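Sensor protein CzcS (Pseudomonas aeruginosa, PDB 5GPO) is a zinc-responsive sensor histidine kinase, probably of a two-component system, whose zinc-binding sensor domain, described here, links the metal to detoxification and antibiotic resistance. Local coordinates at residues L53-R59 with T118-L124; A76-L81 with V93-W97. All blocks are in the same frame, centred on the assembly; numbering follows the deposited sequence. Where two conformers were deposited one is given.

Interaction 1: L53-R59 with T118-L124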
ATOM      1  N   LEU B  53      -5.305  -7.768   0.695  1.00 16.24           N
ATOM      2  CA  LEU B  53      -4.926  -9.088   0.203  1.00 22.08           C
ATOM      3  C   LEU B  53      -5.186 -10.144   1.263  1.00 21.90           C
ATOM      4  O   LEU B  53      -4.729 -10.011   2.406  1.00 14.09           O
ATOM      5  CB  LEU B  53      -3.459  -9.105  -0.228  1.00 16.72           C
ATOM      6  CG  LEU B  53      -2.927 -10.425  -0.815  1.00 20.27           C
ATOM      7  CD1 LEU B  53      -3.774 -10.874  -2.004  1.00 17.67           C
ATOM      8  CD2 LEU B  53      -1.470 -10.271  -1.223  1.00 21.42           C
ATOM      9  N   SER B  54      -5.942 -11.178   0.884  1.00 18.83           N
ATOM     10  CA  SER B  54      -6.241 -12.319   1.744  0.73 18.94           C
ATOM     11  C   SER B  54      -5.717 -13.577   1.091  1.00 21.21           C
ATOM     12  O   SER B  54      -6.017 -13.849  -0.082  1.00 23.34           O
ATOM     13  CB  SER B  54      -7.744 -12.470   1.990  0.73 19.42           C
ATOM     14  OG  SER B  54      -8.248 -11.464   2.834  0.73 19.11           O
ATOM     15  N   ILE B  55      -4.935 -14.354   1.832  1.00 18.89           N
ATOM     16  CA  ILE B  55      -4.388 -15.608   1.348  1.00 19.41           C
ATOM     17  C   ILE B  55      -4.788 -16.691   2.330  1.00 18.51           C
ATOM     18  O   ILE B  55      -4.472 -16.592   3.520  1.00 21.59           O
ATOM     19  CB  ILE B  55      -2.868 -15.514   1.185  1.00 19.85           C
ATOM     20  CG1 ILE B  55      -2.594 -14.483   0.085  1.00 20.91           C
ATOM     21  CG2 ILE B  55      -2.267 -16.885   0.863  1.00 22.60           C
ATOM     22  CD1 ILE B  55      -1.231 -14.514  -0.437  1.00 31.06           C
ATOM     23  N   LEU B  56      -5.526 -17.694   1.843  1.00 15.26           N
ATOM     24  CA  LEU B  56      -6.074 -18.777   2.654  1.00 21.90           C
ATOM     25  C   LEU B  56      -5.444 -20.093   2.233  1.00 18.79           C
ATOM     26  O   LEU B  56      -5.248 -20.332   1.039  1.00 19.99           O
ATOM     27  CB  LEU B  56      -7.593 -18.907   2.480  1.00 20.59           C
ATOM     28  CG  LEU B  56      -8.408 -17.619   2.412  1.00 25.34           C
ATOM     29  CD1 LEU B  56      -9.875 -17.937   2.210  1.00 36.33           C
ATOM     30  CD2 LEU B  56      -8.193 -16.839   3.673  1.00 20.37           C
ATOM     31  N   ASP B  57      -5.135 -20.941   3.217  1.00 19.03           N
ATOM     32  CA  ASP B  57      -4.824 -22.344   2.949  1.00 17.48           C
ATOM     33  C   ASP B  57      -6.021 -23.033   2.290  1.00 19.46           C
ATOM     34  O   ASP B  57      -7.112 -23.105   2.872  1.00 22.41           O
ATOM     35  CB  ASP B  57      -4.447 -23.032   4.270  1.00 26.96           C
ATOM     36  CG  ASP B  57      -3.679 -24.345   4.074  1.00 25.78           C
ATOM     37  OD1 ASP B  57      -4.160 -25.231   3.352  1.00 28.31           O
ATOM     38  OD2 ASP B  57      -2.592 -24.495   4.663  1.00 27.79           O
ATOM     39  N   SER B  58      -5.818 -23.529   1.060  1.00 16.42           N
ATOM     40  CA  SER B  58      -6.881 -24.199   0.320  1.00 21.17           C
ATOM     41  C   SER B  58      -7.403 -25.431   1.049  1.00 20.46           C
ATOM     42  O   SER B  58      -8.555 -25.815   0.859  1.00 17.60           O
ATOM     43  CB  SER B  58      -6.386 -24.636  -1.062  1.00 17.08           C
ATOM     44  OG  SER B  58      -6.041 -23.528  -1.885  1.00 25.44           O
ATOM     45  N   ARG B  59      -6.560 -26.088   1.835  1.00 18.31           N
ATOM     46  CA  ARG B  59      -6.975 -27.366   2.413  1.00 20.32           C
ATOM     47  C   ARG B  59      -7.896 -27.174   3.604  1.00 18.66           C
ATOM     48  O   ARG B  59      -8.842 -27.952   3.791  1.00 23.91           O
ATOM     49  CB  ARG B  59      -5.737 -28.173   2.786  1.00 16.54           C
ATOM     50  CG  ARG B  59      -4.836 -28.405   1.591  1.00 25.16           C
ATOM     51  CD  ARG B  59      -3.439 -28.774   2.024  1.00 24.10           C
ATOM     52  NE  ARG B  59      -2.793 -27.712   2.785  1.00 21.08           N
ATOM     53  CZ  ARG B  59      -1.556 -27.795   3.262  1.00 25.36           C
ATOM     54  NH1 ARG B  59      -0.844 -28.894   3.049  1.00 26.31           N
ATOM     55  NH2 ARG B  59      -1.028 -26.792   3.947  1.00 22.41           N
ATOM     56  N   THR B 118       2.427 -25.180  -0.311  1.00 28.77           N
ATOM     57  CA  THR B 118       1.087 -24.941   0.256  1.00 26.89           C
ATOM     58  C   THR B 118       0.112 -24.521  -0.833  1.00 28.48           C
ATOM     59  O   THR B 118       0.366 -23.522  -1.521  1.00 27.51           O
ATOM     60  CB  THR B 118       1.115 -23.862   1.340  1.00 29.14           C
ATOM     61  OG1 THR B 118       2.086 -24.184   2.340  1.00 33.88           O
ATOM     62  CG2 THR B 118      -0.274 -23.744   2.001  1.00 27.96           C
ATOM     63  N   PRO B 119      -1.017 -25.214  -1.012  1.00 29.10           N
ATOM     64  CA  PRO B 119      -2.036 -24.722  -1.945  1.00 22.49           C
ATOM     65  C   PRO B 119      -2.850 -23.627  -1.269  1.00 25.42           C
ATOM     66  O   PRO B 119      -3.319 -23.793  -0.137  1.00 23.46           O
ATOM     67  CB  PRO B 119      -2.885 -25.966  -2.241  1.00 25.67           C
ATOM     68  CG  PRO B 119      -2.752 -26.787  -1.014  1.00 31.22           C
ATOM     69  CD  PRO B 119      -1.381 -26.526  -0.446  1.00 27.57           C
ATOM     70  N   VAL B 120      -2.986 -22.489  -1.952  1.00 20.55           N
ATOM     71  CA  VAL B 120      -3.619 -21.317  -1.363  1.00 19.09           C
ATOM     72  C   VAL B 120      -4.665 -20.750  -2.310  1.00 20.96           C
ATOM     73  O   VAL B 120      -4.599 -20.922  -3.536  1.00 19.93           O
ATOM     74  CB  VAL B 120      -2.600 -20.212  -0.968  1.00 16.72           C
ATOM     75  CG1 VAL B 120      -1.661 -20.699   0.152  1.00 20.31           C
ATOM     76  CG2 VAL B 120      -1.819 -19.661  -2.200  1.00 15.77           C
ATOM     77  N   GLN B 121      -5.650 -20.079  -1.725  1.00 15.93           N
ATOM     78  CA  GLN B 121      -6.608 -19.263  -2.456  1.00 17.13           C
ATOM     79  C   GLN B 121      -6.292 -17.805  -2.156  1.00 18.59           C
ATOM     80  O   GLN B 121      -6.115 -17.439  -0.989  1.00 16.13           O
ATOM     81  CB  GLN B 121      -8.054 -19.572  -2.058  1.00 18.39           C
ATOM     82  CG  GLN B 121      -8.462 -21.046  -2.121  1.00 21.21           C
ATOM     83  CD  GLN B 121      -8.815 -21.511  -3.523  1.00 22.66           C
ATOM     84  OE1 GLN B 121      -8.418 -20.902  -4.512  1.00 28.58           O
ATOM     85  NE2 GLN B 121      -9.577 -22.598  -3.610  1.00 25.52           N
ATOM     86  N   VAL B 122      -6.223 -16.986  -3.203  1.00 18.11           N
ATOM     87  CA  VAL B 122      -5.739 -15.611  -3.115  1.00 18.67           C
ATOM     88  C   VAL B 122      -6.898 -14.698  -3.462  1.00 19.17           C
ATOM     89  O   VAL B 122      -7.470 -14.802  -4.555  1.00 21.30           O
ATOM     90  CB  VAL B 122      -4.552 -15.358  -4.058  1.00 17.20           C
ATOM     91  CG1 VAL B 122      -4.141 -13.858  -4.013  1.00 19.03           C
ATOM     92  CG2 VAL B 122      -3.370 -16.267  -3.691  1.00 19.70           C
ATOM     93  N   LEU B 123      -7.237 -13.802  -2.546  1.00 17.98           N
ATOM     94  CA  LEU B 123      -8.361 -12.885  -2.704  1.00 17.15           C
ATOM     95  C   LEU B 123      -7.814 -11.463  -2.679  1.00 19.81           C
ATOM     96  O   LEU B 123      -7.419 -10.965  -1.618  1.00 18.88           O
ATOM     97  CB  LEU B 123      -9.396 -13.101  -1.599  1.00 19.01           C
ATOM     98  CG  LEU B 123      -9.938 -14.520  -1.442  1.00 18.03           C
ATOM     99  CD1 LEU B 123     -10.923 -14.632  -0.263  1.00 17.82           C
ATOM    100  CD2 LEU B 123     -10.626 -14.987  -2.703  1.00 23.19           C
ATOM    101  N   LEU B 124      -7.792 -10.806  -3.836  1.00 18.22           N
ATOM    102  CA  LEU B 124      -7.269  -9.453  -3.958  1.00 18.88           C
ATOM    103  C   LEU B 124      -8.410  -8.480  -4.230  1.00 17.85           C
ATOM    104  O   LEU B 124      -9.165  -8.639  -5.201  1.00 18.37           O
ATOM    105  CB  LEU B 124      -6.214  -9.383  -5.066  1.00 14.15           C
ATOM    106  CG  LEU B 124      -5.585  -8.032  -5.411  1.00 15.51           C
ATOM    107  CD1 LEU B 124      -4.790  -7.447  -4.244  1.00 17.04           C
ATOM    108  CD2 LEU B 124      -4.670  -8.234  -6.632  1.00 18.59           C
TER
HETATM  109  O   HOH W   1      -8.923  -9.196   0.359  1.00 23.29           O
HETATM  110  O   HOH W   2       1.635 -25.154   5.215  1.00 40.90           O
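Five backbone hydrogen bonds join 53-59 to 118-124, four of them between the antiparallel strands. Ser54 pairs both ways with Leu123 (Ser54 N to Leu123 O 2.9 Å, Leu123 N to Ser54 O 2.7 Å), and Leu56 with Gln121 (Leu56 N to Gln121 O 2.9 Å, Gln121 N to Leu56 O 2.8 Å). Past the strand end, Ser58 N reaches Pro119 O at 2.8 Å. There Asp57 OD1 accepts from Arg59 N (3.0 Å) in an Asx turn, while the Asp57–Arg59 salt bridge (OD2 to NH2 2.9 Å) lays one face of the guanidinium against Pro119. At the non-hydrogen-bonded pairs, CA-H...O contacts such as Ile55 CA to Gln121 O (3.4 Å) fill the gaps.

Alternation along each strand then sorts the side chains to the two faces, as in any beta sheet; here both faces are covered. Leu53, Ile55, Val122 and Leu124 share one face, where Leu53 CD1 meets Val122 CG1 at 3.6 Å; Ser54, Leu56, Gln121 and Leu123 occupy the other. The first face receives Leu17, Ile20 and Leu41 of the second subunit, and the second packs under helix 75-86. Strands 63-68 and 104-113 flank the pair, placing it within the five-stranded antiparallel sheet.

Interaction 2: A76-L81 with V93-W97; sequences AANRAL and VFQSW. With SO4 (sulfate ion), chain H.
A small residue can bring a helix close to an aromatic ring, and Ala77 does so here. Its CB sits over the face of the Trp97 indole, 3.6 Å from the centroid of the five-membered ring and 17° off the normal, a CH-pi contact. Ala76 CB lies 3.8 Å from Trp97 CZ2, and Ala80 CB 3.5 Å from Trp97 CZ3. One turn along the helix, Leu81 (t, p) brings CD1 to within 3.5 Å of CG1 of Val93 (t).

Residues 76-81 are regular alpha helix, near -65/-44, and 93-97 are extended. The axes of the two segments approach to 9.4 Å at 151°, so they run roughly antiparallel, with Ala77 beside Trp97 (CA to CA 6.5 Å) and Leu81 beside Gln95 (6.7 Å). Val93, Gln95 and Trp97 direct CB toward the helix; Phe94 and Ser96 direct theirs away.

Between the apolar contacts, Gln95 (t, t, chi3 65°) stretches across to the helix. Its NE2 donates to Ala77 O at 2.8 Å, a carbonyl that also accepts the helical bond from Leu81 N (2.8 Å). Gln95 OE1 takes a water (3.0 Å) that also donates to Asn78 OD1 (2.5 Å). At the polar edge, Ala76 N binds O3 of a sulfate at 3.0 Å, an ion also held by Ser74 and probably from the crystallisation liquor.

Strand 93-98 is an outermost strand of the antiparallel sheet, and helix 75-86 lies over one sheet face. This helix-on-sheet layering, with strand order 2-1-5-4-3, is consistent with a PAS-like sensor fold.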
ATOM      1  N   ALA B  76     -18.383 -10.171   3.378  1.00 25.74           N
ATOM      2  CA  ALA B  76     -19.399 -10.830   2.560  1.00 26.34           C
ATOM      3  C   ALA B  76     -18.895 -11.080   1.147  1.00 25.09           C
ATOM      4  O   ALA B  76     -19.121 -12.153   0.577  1.00 23.89           O
ATOM      5  CB  ALA B  76     -20.669  -9.981   2.514  1.00 22.81           C
ATOM      6  N   ALA B  77     -18.207 -10.097   0.570  1.00 18.85           N
ATOM      7  CA  ALA B  77     -17.705 -10.241  -0.788  1.00 19.64           C
ATOM      8  C   ALA B  77     -16.663 -11.345  -0.873  1.00 25.59           C
ATOM      9  O   ALA B  77     -16.700 -12.168  -1.794  1.00 21.21           O
ATOM     10  CB  ALA B  77     -17.121  -8.917  -1.266  1.00 22.15           C
ATOM     11  N   ASN B  78     -15.715 -11.364   0.075  1.00 19.89           N
ATOM     12  CA  ASN B  78     -14.706 -12.422   0.106  1.00 15.36           C
ATOM     13  C   ASN B  78     -15.349 -13.797   0.253  1.00 20.83           C
ATOM     14  O   ASN B  78     -14.935 -14.757  -0.408  1.00 20.85           O
ATOM     15  CB  ASN B  78     -13.715 -12.166   1.243  1.00 18.93           C
ATOM     16  CG  ASN B  78     -12.619 -11.212   0.849  1.00 28.65           C
ATOM     17  OD1 ASN B  78     -12.656 -10.614  -0.229  1.00 29.59           O
ATOM     18  ND2 ASN B  78     -11.623 -11.063   1.719  1.00 29.37           N
ATOM     19  N   ARG B  79     -16.379 -13.909   1.102  1.00 20.63           N
ATOM     20  CA  ARG B  79     -17.080 -15.183   1.243  1.00 18.10           C
ATOM     21  C   ARG B  79     -17.682 -15.625  -0.095  1.00 18.32           C
ATOM     22  O   ARG B  79     -17.513 -16.780  -0.512  1.00 20.55           O
ATOM     23  CB  ARG B  79     -18.153 -15.054   2.333  1.00 20.28           C
ATOM     24  CG  ARG B  79     -18.922 -16.342   2.630  1.00 32.62           C
ATOM     25  CD  ARG B  79     -19.833 -16.203   3.855  1.00 31.19           C
ATOM     26  NE  ARG B  79     -19.073 -16.076   5.101  1.00 43.02           N
ATOM     27  CZ  ARG B  79     -19.148 -15.035   5.930  1.00 41.41           C
ATOM     28  NH1 ARG B  79     -19.973 -14.030   5.667  1.00 34.30           N
ATOM     29  NH2 ARG B  79     -18.411 -15.010   7.034  1.00 36.39           N
ATOM     30  N   ALA B  80     -18.311 -14.693  -0.823  1.00 23.81           N
ATOM     31  CA  ALA B  80     -18.914 -15.035  -2.112  1.00 21.72           C
ATOM     32  C   ALA B  80     -17.851 -15.403  -3.145  1.00 24.36           C
ATOM     33  O   ALA B  80     -18.033 -16.356  -3.917  1.00 23.58           O
ATOM     34  CB  ALA B  80     -19.777 -13.876  -2.614  1.00 24.21           C
ATOM     35  N   LEU B  81     -16.738 -14.659  -3.173  1.00 21.85           N
ATOM     36  CA  LEU B  81     -15.655 -14.958  -4.107  1.00 17.88           C
ATOM     37  C   LEU B  81     -14.999 -16.295  -3.786  1.00 20.28           C
ATOM     38  O   LEU B  81     -14.732 -17.093  -4.691  1.00 25.59           O
ATOM     39  CB  LEU B  81     -14.614 -13.837  -4.072  1.00 19.95           C
ATOM     40  CG  LEU B  81     -13.398 -14.039  -4.969  1.00 22.80           C
ATOM     41  CD1 LEU B  81     -13.831 -14.273  -6.393  1.00 22.06           C
ATOM     42  CD2 LEU B  81     -12.498 -12.812  -4.879  1.00 19.89           C
ATOM     43  N   VAL B  93     -11.317 -15.492 -11.079  1.00 20.84           N
ATOM     44  CA  VAL B  93     -12.708 -15.109 -10.868  1.00 17.05           C
ATOM     45  C   VAL B  93     -12.758 -13.635 -10.483  1.00 22.21           C
ATOM     46  O   VAL B  93     -12.058 -13.202  -9.563  1.00 18.65           O
ATOM     47  CB  VAL B  93     -13.361 -15.978  -9.775  1.00 27.29           C
ATOM     48  CG1 VAL B  93     -14.793 -15.541  -9.543  1.00 24.82           C
ATOM     49  CG2 VAL B  93     -13.313 -17.462 -10.152  1.00 26.72           C
ATOM     50  N   PHE B  94     -13.601 -12.870 -11.171  1.00 20.02           N
ATOM     51  CA  PHE B  94     -13.801 -11.459 -10.896  1.00 22.33           C
ATOM     52  C   PHE B  94     -15.094 -11.261 -10.130  1.00 24.84           C
ATOM     53  O   PHE B  94     -16.081 -11.975 -10.329  1.00 26.38           O
ATOM     54  CB  PHE B  94     -13.858 -10.631 -12.182  1.00 30.08           C
ATOM     55  CG  PHE B  94     -12.518 -10.344 -12.772  1.00 25.34           C
ATOM     56  CD1 PHE B  94     -11.795  -9.233 -12.359  1.00 29.36           C
ATOM     57  CD2 PHE B  94     -11.979 -11.176 -13.740  1.00 22.37           C
ATOM     58  CE1 PHE B  94     -10.544  -8.955 -12.906  1.00 28.02           C
ATOM     59  CE2 PHE B  94     -10.737 -10.902 -14.296  1.00 30.46           C
ATOM     60  CZ  PHE B  94     -10.017  -9.790 -13.872  1.00 24.20           C
ATOM     61  N   GLN B  95     -15.089 -10.262  -9.258  1.00 24.06           N
ATOM     62  CA  GLN B  95     -16.273  -9.968  -8.472  1.00 26.37           C
ATOM     63  C   GLN B  95     -16.382  -8.470  -8.298  1.00 32.31           C
ATOM     64  O   GLN B  95     -15.451  -7.838  -7.792  1.00 27.93           O
ATOM     65  CB  GLN B  95     -16.207 -10.653  -7.116  1.00 23.25           C
ATOM     66  CG  GLN B  95     -17.401 -10.359  -6.253  1.00 22.63           C
ATOM     67  CD  GLN B  95     -17.118 -10.689  -4.819  1.00 24.38           C
ATOM     68  OE1 GLN B  95     -16.259 -10.059  -4.184  1.00 26.14           O
ATOM     69  NE2 GLN B  95     -17.807 -11.693  -4.298  1.00 28.25           N
ATOM     70  N   SER B  96     -17.500  -7.903  -8.731  1.00 23.77           N
ATOM     71  CA  SER B  96     -17.868  -6.565  -8.316  1.00 24.95           C
ATOM     72  C   SER B  96     -18.845  -6.688  -7.158  1.00 28.31           C
ATOM     73  O   SER B  96     -19.568  -7.680  -7.038  1.00 30.08           O
ATOM     74  CB  SER B  96     -18.471  -5.763  -9.468  1.00 31.88           C
ATOM     75  OG  SER B  96     -17.578  -5.736 -10.571  1.00 39.02           O
ATOM     76  N   TRP B  97     -18.820  -5.697  -6.272  1.00 23.82           N
ATOM     77  CA  TRP B  97     -19.603  -5.763  -5.047  1.00 29.75           C
ATOM     78  C   TRP B  97     -19.912  -4.346  -4.601  1.00 34.59           C
ATOM     79  O   TRP B  97     -19.058  -3.462  -4.706  1.00 35.51           O
ATOM     80  CB  TRP B  97     -18.841  -6.521  -3.953  1.00 29.43           C
ATOM     81  CG  TRP B  97     -19.693  -7.033  -2.827  1.00 23.63           C
ATOM     82  CD1 TRP B  97     -20.048  -6.356  -1.689  1.00 23.67           C
ATOM     83  CD2 TRP B  97     -20.286  -8.328  -2.724  1.00 21.58           C
ATOM     84  NE1 TRP B  97     -20.823  -7.159  -0.887  1.00 25.89           N
ATOM     85  CE2 TRP B  97     -20.987  -8.373  -1.498  1.00 26.82           C
ATOM     86  CE3 TRP B  97     -20.291  -9.460  -3.548  1.00 24.28           C
ATOM     87  CZ2 TRP B  97     -21.691  -9.505  -1.077  1.00 21.07           C
ATOM     88  CZ3 TRP B  97     -20.984 -10.591  -3.127  1.00 22.38           C
ATOM     89  CH2 TRP B  97     -21.680 -10.602  -1.902  1.00 24.26           C
TER
HETATM   90  S   SO4 H 203     -19.605  -6.397   4.481  1.00 34.50           S
HETATM   91  O1  SO4 H 203     -21.045  -6.299   4.757  1.00 37.93           O
HETATM   92  O2  SO4 H 203     -18.887  -5.369   5.241  1.00 34.84           O
HETATM   93  O3  SO4 H 203     -19.137  -7.719   4.863  1.00 22.48           O
HETATM   94  O4  SO4 H 203     -19.410  -6.155   3.046  1.00 38.60           O
HETATM   95  O   HOH W   3     -13.869 -10.029  -2.342  1.00 21.69           O

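Interaction 1 joins two strands inside the sheet, while interaction 2 fastens helix 75-86 to strand 93-98, one of the sheet's two outermost strands within the chain; their centres are about 14 Å apart. Both segments of interaction 2 fall between 53-59 and 118-124, so the pairing of these brings together chain ends that bracket the helix and strand 93-98 in sequence. The two contacts meet under that helix, where Leu123 packs on Leu81 and Asn78, and Ser54 on Asn78. The sheet thus has one face for its own helix and another for the second subunit. There Ile55 touches Leu41 of the second subunit, from helix 34-47, the helix whose His39 and Asp43 bind zinc.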